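Local coordinates for uncharacterized protein (Bacteroides ovatus, PDB 3P02) that is of unknown function but probably joins an E-set-like N-terminal domain to a C-terminal antiparallel beta domain of the BT_3044-like family, at residues A[80-86]-A[120-124]; A[113-118]-A[150-154]; A[8-13]-A[133-138]; A[27-31]-A[306-310]; A[177-181]-A[197-201]. One frame throughout, in Å; residues are numbered along the deposited sequence. Where two conformers were deposited one is given.

Interaction 1. Residues A[80-86]-A[120-124]; sequences LYFRELP and QKWAL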
# COMPACT_ATOMS: atom_id res chain seq x y z
N LEU A 80 -3.77 -1.33 -14.22
CA LEU A 80 -3.11 -0.36 -13.33
C LEU A 80 -4.10 0.52 -12.56
O LEU A 80 -3.70 1.33 -11.73
CB LEU A 80 -2.24 0.57 -14.19
CG LEU A 80 -1.15 -0.05 -15.10
CD1 LEU A 80 -0.27 1.07 -15.67
CD2 LEU A 80 -0.27 -1.03 -14.31
N TYR A 81 -5.38 0.41 -12.90
CA TYR A 81 -6.39 1.34 -12.36
C TYR A 81 -6.65 1.17 -10.88
O TYR A 81 -6.66 0.05 -10.34
CB TYR A 81 -7.72 1.16 -13.09
CG TYR A 81 -7.80 1.65 -14.52
CD1 TYR A 81 -6.67 2.12 -15.19
CD2 TYR A 81 -9.02 1.67 -15.19
CE1 TYR A 81 -6.76 2.59 -16.51
CE2 TYR A 81 -9.11 2.09 -16.51
CZ TYR A 81 -7.98 2.58 -17.16
OH TYR A 81 -8.11 3.04 -18.45
N PHE A 82 -6.95 2.31 -10.25
CA PHE A 82 -7.44 2.31 -8.88
C PHE A 82 -8.88 1.83 -8.94
O PHE A 82 -9.63 2.22 -9.85
CB PHE A 82 -7.42 3.74 -8.28
CG PHE A 82 -6.05 4.31 -8.09
CD1 PHE A 82 -5.28 3.97 -6.99
CD2 PHE A 82 -5.54 5.25 -8.99
CE1 PHE A 82 -4.00 4.51 -6.82
CE2 PHE A 82 -4.27 5.79 -8.81
CZ PHE A 82 -3.50 5.41 -7.73
N ARG A 83 -9.26 1.01 -7.97
CA ARG A 83 -10.63 0.54 -7.81
C ARG A 83 -11.25 1.29 -6.66
O ARG A 83 -10.55 1.58 -5.69
CB ARG A 83 -10.64 -0.97 -7.50
CG ARG A 83 -10.08 -1.81 -8.66
CD ARG A 83 -10.07 -3.29 -8.35
NE ARG A 83 -11.41 -3.81 -8.07
CZ ARG A 83 -11.67 -5.06 -7.72
NH1 ARG A 83 -10.69 -5.95 -7.62
NH2 ARG A 83 -12.92 -5.44 -7.46
N GLU A 84 -12.54 1.61 -6.76
CA GLU A 84 -13.20 2.30 -5.66
C GLU A 84 -13.19 1.43 -4.41
O GLU A 84 -13.63 0.28 -4.46
CB GLU A 84 -14.63 2.69 -6.05
CG GLU A 84 -15.35 3.44 -4.94
CD GLU A 84 -16.81 3.72 -5.27
OE1 GLU A 84 -17.08 4.17 -6.40
OE2 GLU A 84 -17.68 3.46 -4.41
N LEU A 85 -12.74 2.00 -3.29
CA LEU A 85 -12.74 1.26 -2.04
C LEU A 85 -14.20 0.96 -1.62
O LEU A 85 -14.99 1.90 -1.45
CB LEU A 85 -12.03 2.11 -0.95
CG LEU A 85 -11.95 1.45 0.43
CD1 LEU A 85 -11.05 0.21 0.38
CD2 LEU A 85 -11.41 2.43 1.48
N PRO A 86 -14.60 -0.33 -1.46
CA PRO A 86 -15.98 -0.62 -1.04
C PRO A 86 -16.31 0.01 0.32
O PRO A 86 -15.45 0.15 1.21
CB PRO A 86 -16.05 -2.15 -0.99
CG PRO A 86 -14.97 -2.57 -1.98
CD PRO A 86 -13.85 -1.58 -1.72
N GLN A 120 -4.77 -5.40 -5.03
CA GLN A 120 -5.48 -4.38 -5.79
C GLN A 120 -5.17 -3.00 -5.25
O GLN A 120 -4.87 -2.89 -4.07
CB GLN A 120 -6.99 -4.62 -5.70
CG GLN A 120 -7.40 -6.06 -6.03
CD GLN A 120 -7.12 -6.39 -7.47
OE1 GLN A 120 -7.72 -5.80 -8.37
NE2 GLN A 120 -6.15 -7.30 -7.72
N LYS A 121 -5.23 -1.97 -6.10
CA LYS A 121 -5.01 -0.58 -5.66
C LYS A 121 -6.37 0.02 -5.38
O LYS A 121 -7.17 0.14 -6.32
CB LYS A 121 -4.27 0.26 -6.73
CG LYS A 121 -2.81 -0.13 -6.90
CD LYS A 121 -1.99 0.89 -7.70
CE LYS A 121 -2.55 1.10 -9.08
NZ LYS A 121 -1.57 1.71 -10.03
N TRP A 122 -6.66 0.35 -4.13
CA TRP A 122 -7.97 0.89 -3.77
C TRP A 122 -7.92 2.38 -3.57
O TRP A 122 -6.91 2.91 -3.08
CB TRP A 122 -8.46 0.21 -2.47
CG TRP A 122 -8.53 -1.28 -2.58
CD1 TRP A 122 -7.60 -2.18 -2.15
CD2 TRP A 122 -9.58 -2.04 -3.21
NE1 TRP A 122 -8.00 -3.46 -2.48
CE2 TRP A 122 -9.21 -3.40 -3.12
CE3 TRP A 122 -10.78 -1.69 -3.86
CZ2 TRP A 122 -10.02 -4.43 -3.63
CZ3 TRP A 122 -11.58 -2.71 -4.39
CH2 TRP A 122 -11.19 -4.05 -4.28
N ALA A 123 -9.01 3.06 -3.87
CA ALA A 123 -9.02 4.50 -3.64
C ALA A 123 -10.39 4.98 -3.23
O ALA A 123 -11.40 4.45 -3.66
CB ALA A 123 -8.54 5.25 -4.90
N LEU A 124 -10.41 6.03 -2.41
CA LEU A 124 -11.63 6.65 -1.93
C LEU A 124 -11.66 8.12 -2.42
O LEU A 124 -10.90 8.96 -1.91
CB LEU A 124 -11.69 6.56 -0.39
CG LEU A 124 -12.87 7.26 0.28
CD1 LEU A 124 -14.23 6.70 -0.21
CD2 LEU A 124 -12.75 7.20 1.82
O HOH W 1 -6.19 -2.40 -8.60
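Phe82 and Ala123 meet CB to CB at 3.9 Å on one face of a short parallel strand pair, where the Phe82 ring also lies against Arg150 and the side chain of Lys121. Farther along, Leu85 CD1 lies 3.9 Å from Trp122 CB, and Pro86 CD comes within 3.7 Å of Trp122 CZ3. The backbone ties are those of parallel strands: Arg83 N donates to Lys121 O and Arg83 O accepts from Ala123 N, both at 2.8 Å, and Leu85 N follows to Ala123 O, again 2.8 Å. Arg83 and Trp122 are bridge partners with side chains on the same face, so Trp122 CH2 lies over one face of the Arg83 guanidinium, 3.6 Å from Arg83 CZ, while Arg83 NH1 donates to Gln120 OE1 at 3.1 Å. Trp122 NE1 turns to Asp117 O. At the other end Lys121 NZ makes a weak bond to Leu80 O (2.8 Å) and a cation-pi contact, 5.0 Å from the Phe82 ring centroid. A water joins Tyr81 O to Lys121 N just before the paired residues. Main-chain bonds thus fix the register of edge strand 83-84, while Lys121 lies over the Phe82 face and Arg83 packs beside Trp122.

Interaction 2. Residues A[113-118]-A[150-154]; sequences LDGLDD and RPILF. With EDO (1,2-ethanediol), chain G.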
# COMPACT_ATOMS: atom_id res chain seq x y z
N LEU A 113 -9.93 -2.00 7.53
CA LEU A 113 -9.49 -2.76 6.36
C LEU A 113 -9.22 -4.25 6.53
O LEU A 113 -8.62 -4.83 5.62
CB LEU A 113 -8.22 -2.09 5.82
CG LEU A 113 -8.29 -0.53 5.66
CD1 LEU A 113 -7.01 -0.00 5.07
CD2 LEU A 113 -9.48 -0.10 4.75
N ASP A 114 -9.72 -4.87 7.60
CA ASP A 114 -9.54 -6.32 7.77
C ASP A 114 -10.07 -7.05 6.55
O ASP A 114 -11.15 -6.73 6.05
CB ASP A 114 -10.25 -6.81 9.04
CG ASP A 114 -9.67 -6.22 10.30
OD1 ASP A 114 -9.50 -4.98 10.35
OD2 ASP A 114 -9.49 -6.97 11.27
N GLY A 115 -9.24 -7.93 6.01
CA GLY A 115 -9.64 -8.70 4.84
C GLY A 115 -9.49 -8.00 3.50
O GLY A 115 -9.77 -8.63 2.48
N LEU A 116 -9.03 -6.72 3.48
CA LEU A 116 -8.85 -6.00 2.22
C LEU A 116 -7.84 -6.73 1.35
O LEU A 116 -6.79 -7.13 1.86
CB LEU A 116 -8.38 -4.56 2.48
CG LEU A 116 -8.29 -3.67 1.22
CD1 LEU A 116 -9.67 -3.41 0.61
CD2 LEU A 116 -7.62 -2.34 1.56
N ASP A 117 -8.15 -6.92 0.06
CA ASP A 117 -7.23 -7.59 -0.89
C ASP A 117 -6.12 -6.62 -1.28
O ASP A 117 -6.33 -5.74 -2.10
CB ASP A 117 -8.00 -8.06 -2.14
CG ASP A 117 -7.16 -8.80 -3.17
OD1 ASP A 117 -5.91 -8.88 -3.00
OD2 ASP A 117 -7.74 -9.28 -4.15
N ASP A 118 -4.92 -6.83 -0.75
CA ASP A 118 -3.81 -5.92 -1.01
C ASP A 118 -3.13 -6.16 -2.35
O ASP A 118 -2.13 -5.49 -2.64
CB ASP A 118 -2.79 -5.99 0.15
CG ASP A 118 -1.95 -4.72 0.35
OD1 ASP A 118 -2.44 -3.61 0.03
OD2 ASP A 118 -0.85 -4.83 0.92
N ARG A 150 -5.68 6.79 -0.92
CA ARG A 150 -5.25 5.42 -1.20
C ARG A 150 -4.78 4.75 0.09
O ARG A 150 -3.72 5.14 0.58
CB ARG A 150 -4.10 5.42 -2.23
CG ARG A 150 -4.12 4.20 -3.12
CD ARG A 150 -2.76 3.64 -3.39
NE ARG A 150 -2.76 2.19 -3.25
CZ ARG A 150 -1.79 1.39 -3.68
NH1 ARG A 150 -0.74 1.89 -4.31
NH2 ARG A 150 -1.88 0.08 -3.49
N PRO A 151 -5.50 3.74 0.66
CA PRO A 151 -4.96 3.09 1.86
C PRO A 151 -3.74 2.22 1.52
O PRO A 151 -3.75 1.46 0.53
CB PRO A 151 -6.11 2.24 2.39
CG PRO A 151 -7.02 2.01 1.20
CD PRO A 151 -6.79 3.15 0.23
N ILE A 152 -2.68 2.35 2.34
CA ILE A 152 -1.45 1.57 2.23
C ILE A 152 -1.35 0.73 3.49
O ILE A 152 -1.08 1.30 4.55
CB ILE A 152 -0.20 2.49 2.05
CG1 ILE A 152 -0.35 3.43 0.83
CG2 ILE A 152 1.13 1.70 1.98
CD1 ILE A 152 -0.56 2.68 -0.54
N LEU A 153 -1.58 -0.58 3.40
CA LEU A 153 -1.48 -1.43 4.58
C LEU A 153 -0.01 -1.68 4.91
O LEU A 153 0.82 -1.78 3.99
CB LEU A 153 -2.15 -2.77 4.30
CG LEU A 153 -3.68 -2.78 4.31
CD1 LEU A 153 -4.18 -4.03 3.61
CD2 LEU A 153 -4.20 -2.66 5.74
N PHE A 154 0.30 -1.84 6.21
CA PHE A 154 1.66 -2.23 6.57
C PHE A 154 1.61 -3.08 7.82
O PHE A 154 0.65 -2.99 8.59
CB PHE A 154 2.62 -1.03 6.75
CG PHE A 154 2.38 -0.15 7.96
CD1 PHE A 154 1.36 0.79 7.96
CD2 PHE A 154 3.23 -0.21 9.06
CE1 PHE A 154 1.20 1.67 9.03
CE2 PHE A 154 3.07 0.66 10.14
CZ PHE A 154 2.05 1.60 10.12
C1 EDO G . -14.63 -4.09 7.28
O1 EDO G . -15.62 -4.85 6.55
C2 EDO G . -13.25 -4.70 7.08
O2 EDO G . -13.39 -6.12 7.01
O HOH W 2 0.87 -2.82 1.41
O HOH W 3 -2.05 -1.25 0.61
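The 113-118 segment is irregular and opens with a type II beta turn from Leu113 to Leu116, closed by Leu116 N to Leu113 O at 2.9 Å, with Gly115 at the positive-phi position. Residues 150-154 are extended, the end of strand 146-154. The backbones stay apart, their nearest CA atoms, those of Asp118 and Leu153, being 7.5 Å from each other, so side chains and water fill the gap. Strand alternation sends Pro151 and Leu153 toward the turn. Leu113 CD1 reaches Pro151 CB at 3.6 Å and Leu153 CD2 at 3.9 Å; Leu116 CD2 lies farther off, 4.3 Å from Leu153 CD1 and 4.4 Å from Pro151 CG. Asp118 borders this apolar patch. One water lies within hydrogen-bonding distance of Asp118 OD1 (2.5 Å), Leu153 N (2.9 Å) and Pro151 O (3.2 Å), another of Asp118 OD2 (2.7 Å) and Leu153 O (2.8 Å). Asp118 OD2 also accepts from Val187 N, in strand 182-187 of the C-terminal domain. A 1,2-ethanediol, probably from the crystallisation liquor, donates from O2 to Asp114 O at 2.5 Å. Leucines packed on Pro151 and Leu153 thus hold the turn to strand 146-154, and the Asp118 carboxylate meets its main chain through water.

Interaction 3. Residues A[8-13]-A[133-138]; sequences QFKQLI and NGTYAV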
# COMPACT_ATOMS: atom_id res chain seq x y z
N GLN A 8 -14.49 34.84 -5.64
CA GLN A 8 -15.76 34.17 -5.36
C GLN A 8 -15.54 32.66 -5.14
O GLN A 8 -16.23 32.04 -4.34
CB GLN A 8 -16.75 34.40 -6.51
CG GLN A 8 -18.21 34.14 -6.17
CD GLN A 8 -19.08 33.93 -7.39
OE1 GLN A 8 -19.85 32.97 -7.47
NE2 GLN A 8 -18.99 34.83 -8.37
N PHE A 9 -14.57 32.09 -5.86
CA PHE A 9 -14.24 30.67 -5.74
C PHE A 9 -13.18 30.46 -4.65
O PHE A 9 -12.99 29.33 -4.18
CB PHE A 9 -13.79 30.09 -7.08
CG PHE A 9 -14.89 30.08 -8.11
CD1 PHE A 9 -15.87 29.10 -8.10
CD2 PHE A 9 -14.96 31.07 -9.08
CE1 PHE A 9 -16.91 29.12 -9.03
CE2 PHE A 9 -15.98 31.07 -10.03
CZ PHE A 9 -16.95 30.09 -10.00
N LYS A 10 -12.52 31.56 -4.23
CA LYS A 10 -11.52 31.59 -3.17
C LYS A 10 -12.13 32.15 -1.84
O LYS A 10 -11.47 32.88 -1.08
CB LYS A 10 -10.23 32.31 -3.59
CG LYS A 10 -9.34 31.43 -4.46
CD LYS A 10 -7.87 31.71 -4.28
CE LYS A 10 -7.32 32.65 -5.32
NZ LYS A 10 -5.87 32.43 -5.55
N GLN A 11 -13.39 31.77 -1.58
CA GLN A 11 -14.16 32.02 -0.36
C GLN A 11 -14.96 30.74 -0.05
O GLN A 11 -15.69 30.66 0.94
CB GLN A 11 -15.04 33.29 -0.43
CG GLN A 11 -16.01 33.40 -1.61
CD GLN A 11 -17.38 32.78 -1.41
OE1 GLN A 11 -17.82 32.46 -0.29
NE2 GLN A 11 -18.12 32.65 -2.51
N LEU A 12 -14.78 29.73 -0.92
CA LEU A 12 -15.39 28.42 -0.82
C LEU A 12 -14.44 27.45 -0.13
O LEU A 12 -13.32 27.80 0.25
CB LEU A 12 -15.84 27.91 -2.19
CG LEU A 12 -16.88 28.82 -2.93
CD1 LEU A 12 -17.15 28.30 -4.33
CD2 LEU A 12 -18.19 28.94 -2.15
N ILE A 13 -14.92 26.23 0.08
CA ILE A 13 -14.21 25.24 0.88
C ILE A 13 -13.50 24.22 0.03
O ILE A 13 -13.98 23.85 -1.04
CB ILE A 13 -15.25 24.63 1.83
CG1 ILE A 13 -15.87 25.76 2.72
CG2 ILE A 13 -14.67 23.50 2.69
CD1 ILE A 13 -17.11 25.47 3.26
N ASN A 133 -25.04 25.05 -3.75
CA ASN A 133 -24.27 26.10 -4.39
C ASN A 133 -23.55 25.52 -5.62
O ASN A 133 -22.61 24.73 -5.49
CB ASN A 133 -23.28 26.74 -3.37
CG ASN A 133 -22.51 27.94 -3.88
OD1 ASN A 133 -22.63 28.36 -5.04
ND2 ASN A 133 -21.67 28.51 -3.03
N GLY A 134 -24.06 25.89 -6.81
CA GLY A 134 -23.55 25.43 -8.10
C GLY A 134 -22.12 25.83 -8.42
O GLY A 134 -21.51 25.26 -9.34
N THR A 135 -21.55 26.78 -7.66
CA THR A 135 -20.18 27.26 -7.86
C THR A 135 -19.14 26.14 -7.56
O THR A 135 -18.00 26.23 -8.01
CB THR A 135 -19.90 28.50 -7.01
OG1 THR A 135 -20.20 28.19 -5.65
CG2 THR A 135 -20.71 29.71 -7.46
N TYR A 136 -19.56 25.06 -6.86
CA TYR A 136 -18.67 23.92 -6.58
C TYR A 136 -18.49 23.01 -7.81
O TYR A 136 -17.63 22.14 -7.79
CB TYR A 136 -19.18 23.11 -5.37
CG TYR A 136 -18.78 23.75 -4.06
CD1 TYR A 136 -19.60 24.70 -3.45
CD2 TYR A 136 -17.58 23.42 -3.44
CE1 TYR A 136 -19.22 25.33 -2.27
CE2 TYR A 136 -17.19 24.03 -2.24
CZ TYR A 136 -18.02 24.97 -1.65
OH TYR A 136 -17.63 25.60 -0.49
N ALA A 137 -19.26 23.26 -8.88
CA ALA A 137 -19.12 22.46 -10.11
C ALA A 137 -18.20 23.18 -11.11
O ALA A 137 -18.02 22.68 -12.22
CB ALA A 137 -20.50 22.23 -10.73
N VAL A 138 -17.68 24.37 -10.75
CA VAL A 138 -16.84 25.19 -11.66
C VAL A 138 -15.39 25.05 -11.23
O VAL A 138 -15.08 25.31 -10.07
CB VAL A 138 -17.25 26.68 -11.66
CG1 VAL A 138 -16.39 27.49 -12.65
CG2 VAL A 138 -18.73 26.84 -11.97
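An Asx turn opens the 133-138 segment: Asn133 OD1 accepts Thr135 N at 3.2 Å and Thr135 OG1 at 2.5 Å, at the start of a 3-10 turn over 134-137. Tyr136 has the largest area covered here. Its CB points away, yet the ring swings back so that Leu12 CD1 lies over one face and Leu12 CB sits 3.7 Å from Tyr136 CZ. The hydroxyl also bonds Glu130 of strand 122-130. Leu12 fills the space between the tyrosine and the Asx turn, its CD1 3.3 Å from Thr135 OG1 and its CD2 3.6 Å from Asn133 ND2. Phe9, at the end of helix 6-9, covers the other end of the 3-10 turn: CE1 contacts Val138 CB at 3.6 Å, its ring edge meets Thr135 O, and Trp4 packs edge-to-face against it. The N-terminal helix is thus packed onto the connection between strands 122-130 and 146-154, at the far end of the N-terminal domain. Where strand 13-15 begins, Ile13 N donates to Tyr136 OH at 2.8 Å.

Interaction 4. Residues A[27-31]-A[306-310]; sequences VHVRY and PDEDQ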
# COMPACT_ATOMS: atom_id res chain seq x y z
N VAL A 27 -2.67 6.85 2.66
CA VAL A 27 -3.11 6.77 4.05
C VAL A 27 -2.50 5.50 4.61
O VAL A 27 -2.85 4.41 4.18
CB VAL A 27 -4.67 6.78 4.15
CG1 VAL A 27 -5.11 6.57 5.60
CG2 VAL A 27 -5.24 8.10 3.61
N HIS A 28 -1.56 5.64 5.55
CA HIS A 28 -0.83 4.49 6.06
C HIS A 28 -1.60 3.81 7.18
O HIS A 28 -1.84 4.42 8.22
CB HIS A 28 0.55 4.95 6.55
CG HIS A 28 1.35 5.64 5.49
ND1 HIS A 28 2.13 6.73 5.79
CD2 HIS A 28 1.44 5.37 4.17
CE1 HIS A 28 2.70 7.08 4.65
NE2 HIS A 28 2.30 6.30 3.64
N VAL A 29 -1.97 2.54 6.96
CA VAL A 29 -2.81 1.82 7.91
C VAL A 29 -2.11 0.55 8.41
O VAL A 29 -1.91 -0.39 7.63
CB VAL A 29 -4.22 1.47 7.31
CG1 VAL A 29 -5.10 0.79 8.38
CG2 VAL A 29 -4.92 2.74 6.77
N ARG A 30 -1.84 0.48 9.73
CA ARG A 30 -1.24 -0.74 10.29
C ARG A 30 -2.24 -1.87 10.39
O ARG A 30 -3.32 -1.69 10.96
CB ARG A 30 -0.62 -0.50 11.67
CG ARG A 30 0.07 -1.78 12.16
CD ARG A 30 0.74 -1.63 13.48
NE ARG A 30 2.05 -0.98 13.38
CZ ARG A 30 3.20 -1.60 13.13
NH1 ARG A 30 3.21 -2.88 12.77
NH2 ARG A 30 4.33 -0.92 13.14
N TYR A 31 -1.84 -3.05 9.90
CA TYR A 31 -2.57 -4.29 10.09
C TYR A 31 -2.01 -4.94 11.37
O TYR A 31 -0.91 -5.53 11.35
CB TYR A 31 -2.46 -5.25 8.89
CG TYR A 31 -3.69 -6.13 8.69
CD1 TYR A 31 -4.15 -6.97 9.70
CD2 TYR A 31 -4.38 -6.13 7.48
CE1 TYR A 31 -5.30 -7.76 9.53
CE2 TYR A 31 -5.52 -6.91 7.30
CZ TYR A 31 -5.96 -7.74 8.31
OH TYR A 31 -7.09 -8.49 8.10
N PRO A 306 5.30 8.97 14.89
CA PRO A 306 4.48 7.76 14.75
C PRO A 306 4.86 6.96 13.49
O PRO A 306 5.36 7.52 12.49
CB PRO A 306 3.05 8.33 14.59
CG PRO A 306 3.10 9.66 15.26
CD PRO A 306 4.45 10.19 14.91
N ASP A 307 4.56 5.66 13.51
CA ASP A 307 4.86 4.77 12.36
C ASP A 307 4.26 5.31 11.06
O ASP A 307 4.91 5.25 10.01
CB ASP A 307 4.29 3.38 12.60
CG ASP A 307 4.96 2.62 13.73
OD1 ASP A 307 6.13 2.93 14.04
OD2 ASP A 307 4.31 1.71 14.28
N GLU A 308 3.03 5.85 11.13
CA GLU A 308 2.32 6.32 9.93
C GLU A 308 2.94 7.56 9.31
O GLU A 308 2.66 7.84 8.13
CB GLU A 308 0.84 6.60 10.26
CG GLU A 308 0.09 5.39 10.76
CD GLU A 308 0.32 4.97 12.21
OE1 GLU A 308 0.87 5.77 13.00
OE2 GLU A 308 0.01 3.79 12.52
N ASP A 309 3.77 8.30 10.08
CA ASP A 309 4.40 9.52 9.61
C ASP A 309 5.81 9.28 9.13
O ASP A 309 6.51 10.23 8.77
CB ASP A 309 4.38 10.58 10.71
CG ASP A 309 2.97 10.98 11.09
OD1 ASP A 309 2.10 11.03 10.18
OD2 ASP A 309 2.71 11.16 12.28
N GLN A 310 6.26 8.00 9.11
CA GLN A 310 7.63 7.73 8.61
C GLN A 310 7.70 7.97 7.13
O GLN A 310 6.71 7.76 6.42
CB GLN A 310 8.06 6.28 8.89
CG GLN A 310 8.06 5.91 10.40
CD GLN A 310 9.08 6.65 11.22
OE1 GLN A 310 10.18 6.94 10.75
NE2 GLN A 310 8.71 7.03 12.45
O HOH W 4 -2.15 2.81 11.22
O HOH W 5 1.46 1.78 14.02
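Val27 faces away from residues 306-310; its backbone, like that of Val29, bonds to the neighbouring strand 146-154. His28 points toward the 3-10 turn, and its ND1 donates to Glu308 O at 2.6 Å with an almost straight N-H...O angle of 172°. The imidazole also stacks on the ring of Trp317 at the C-terminus, and His28 CB lies 4.1 Å from Glu308 CB. Val29, on the opposite face of the strand, packs against Leu113 and Tyr37. Arg30 returns to the side of His28: Arg30 NH2 forms a salt bridge with Asp307 OD2 at 2.9 Å. One water accepts from Arg30 NE and donates to Asp307 OD2 and Glu308 OE2, all at 2.9 Å. A second joins Arg30 N (2.8 Å) to Glu308 OE2 (2.7 Å), with a weak bond to His28 O, so the Glu308 carboxylate reaches the strand through solvent. Tyr31 leaves this contact altogether, its hydroxyl accepting Gly115 N. In the second segment Asp309 N to Pro306 O (3.0 Å) and Gln310 N to Asp307 O (3.2 Å) make the 3-10 turn. His28 and Arg30, alternate residues of edge strand 25-30, thus fasten the C-terminal tail to the sheet of the N-terminal domain, probably E-set-like.

Interaction 5. Residues A[177-181]-A[197-201]; sequences KFSST and AGQRT. With EDO (1,2-ethanediol), chain D.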
# COMPACT_ATOMS: atom_id res chain seq x y z
N LYS A 177 18.39 -16.35 -14.64
CA LYS A 177 17.45 -15.95 -15.69
C LYS A 177 16.79 -14.64 -15.35
O LYS A 177 16.49 -13.84 -16.24
CB LYS A 177 16.39 -17.05 -15.93
CG LYS A 177 17.03 -18.34 -16.47
CD LYS A 177 17.63 -18.16 -17.86
CE LYS A 177 18.55 -19.31 -18.20
NZ LYS A 177 19.25 -19.04 -19.50
N PHE A 178 16.54 -14.39 -14.06
CA PHE A 178 15.93 -13.14 -13.66
C PHE A 178 16.13 -12.88 -12.17
O PHE A 178 16.30 -13.82 -11.38
CB PHE A 178 14.41 -13.11 -13.99
CG PHE A 178 13.59 -14.13 -13.24
CD1 PHE A 178 13.04 -13.83 -11.99
CD2 PHE A 178 13.32 -15.38 -13.80
CE1 PHE A 178 12.26 -14.77 -11.31
CE2 PHE A 178 12.55 -16.32 -13.11
CZ PHE A 178 12.01 -16.01 -11.88
N SER A 179 16.01 -11.60 -11.77
CA SER A 179 15.95 -11.17 -10.37
C SER A 179 15.42 -9.74 -10.37
O SER A 179 15.46 -9.06 -11.41
CB SER A 179 17.28 -11.27 -9.63
OG SER A 179 18.22 -10.33 -10.13
N SER A 180 14.96 -9.28 -9.21
CA SER A 180 14.43 -7.92 -9.07
C SER A 180 15.13 -7.24 -7.93
O SER A 180 15.24 -7.84 -6.85
CB SER A 180 12.93 -7.98 -8.80
OG SER A 180 12.26 -8.65 -9.86
N THR A 181 15.54 -5.97 -8.12
CA THR A 181 16.24 -5.25 -7.05
C THR A 181 15.33 -5.04 -5.86
O THR A 181 15.82 -5.08 -4.71
CB THR A 181 16.82 -3.90 -7.52
OG1 THR A 181 15.76 -3.05 -7.94
CG2 THR A 181 17.84 -4.05 -8.61
N ALA A 197 5.83 -14.22 -7.57
CA ALA A 197 6.89 -14.94 -8.24
C ALA A 197 7.07 -14.42 -9.69
O ALA A 197 6.19 -13.73 -10.22
CB ALA A 197 6.56 -16.43 -8.26
N GLY A 198 8.19 -14.82 -10.33
CA GLY A 198 8.40 -14.54 -11.75
C GLY A 198 8.43 -13.10 -12.21
O GLY A 198 7.94 -12.79 -13.32
N GLN A 199 9.01 -12.22 -11.38
CA GLN A 199 9.19 -10.79 -11.65
C GLN A 199 7.88 -10.00 -11.69
O GLN A 199 7.89 -8.82 -12.03
CB GLN A 199 10.01 -10.54 -12.92
CG GLN A 199 11.48 -10.78 -12.72
CD GLN A 199 12.30 -10.18 -13.82
OE1 GLN A 199 12.07 -10.46 -15.00
NE2 GLN A 199 13.30 -9.38 -13.46
N ARG A 200 6.77 -10.62 -11.27
CA ARG A 200 5.49 -9.90 -11.26
C ARG A 200 5.52 -8.80 -10.18
O ARG A 200 6.23 -8.87 -9.17
CB ARG A 200 4.30 -10.86 -11.04
CG ARG A 200 3.65 -11.41 -12.33
CD ARG A 200 4.66 -12.15 -13.22
NE ARG A 200 3.98 -12.78 -14.35
CZ ARG A 200 4.54 -13.70 -15.13
NH1 ARG A 200 5.82 -14.04 -14.96
NH2 ARG A 200 3.85 -14.25 -16.11
N THR A 201 4.73 -7.75 -10.42
CA THR A 201 4.59 -6.62 -9.50
C THR A 201 3.14 -6.19 -9.54
O THR A 201 2.36 -6.71 -10.36
CB THR A 201 5.51 -5.42 -9.90
OG1 THR A 201 4.95 -4.83 -11.08
CG2 THR A 201 7.00 -5.80 -10.16
C1 EDO D . 9.34 -13.59 -16.28
O1 EDO D . 8.61 -12.48 -15.75
C2 EDO D . 10.74 -13.66 -15.66
O2 EDO D . 11.59 -12.69 -16.29
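Phe178 lays its ring beside the 197-200 turn, with CD1 3.5 Å from Gln199 CG and CE1 3.9 Å from Gly198 CA. Tyr289 meets it edge-to-face, and Phe276 and Met291 also touch it, so the buried ring packs against strands 262-278 and 287-302 of the large antiparallel sheet of the C-terminal domain. Gln199 stretches alongside, its CG 3.7 Å from Ser180 OG and its NE2 making a weak hydrogen bond to Ser179 O at 3.0 Å. A bulge and a turn frame the contact: a classic beta bulge, in which Lys177 and Phe178 both face Gly168, and a type I' beta turn from Ala197 to Arg200 with positive phi at Gly198 and Gln199. Arg200 NH1 bonds Gly198 O at 3.0 Å, and the guanidinium forms salt bridges with Asp206 and Asp278. A 1,2-ethanediol, probably from the crystallisation liquor, lies between Phe178 and the turn: its O1 donates to Gly198 O at 2.5 Å, its O2 to Gln199 OE1 at 2.6 Å, and its C2 lies over a face of Phe178, 3.6 Å from Phe178 CD2.

Overall arrangement
Interactions 1, 2 and 4 follow one another across the mixed sheet of the N-terminal domain, where strand 146-154 lies between strands 122-130 and 25-30. Interactions 1 and 2, centres 10 Å apart, touch through Trp122 NE1 and Asp117 O (2.9 Å); interactions 2 and 4, centres 12 Å apart, share strand bonds such as Ile152 N to Val27 O (2.8 Å). Interaction 2 also borders the C-terminal domain, in which interaction 5 lies, centres 23 Å apart. Interaction 3 sits at the far tip, its centre about 49 Å from that of interaction 5. No active site is known; ethanediols, probably crystallisation additives, lie at interactions 2, 3 and 5.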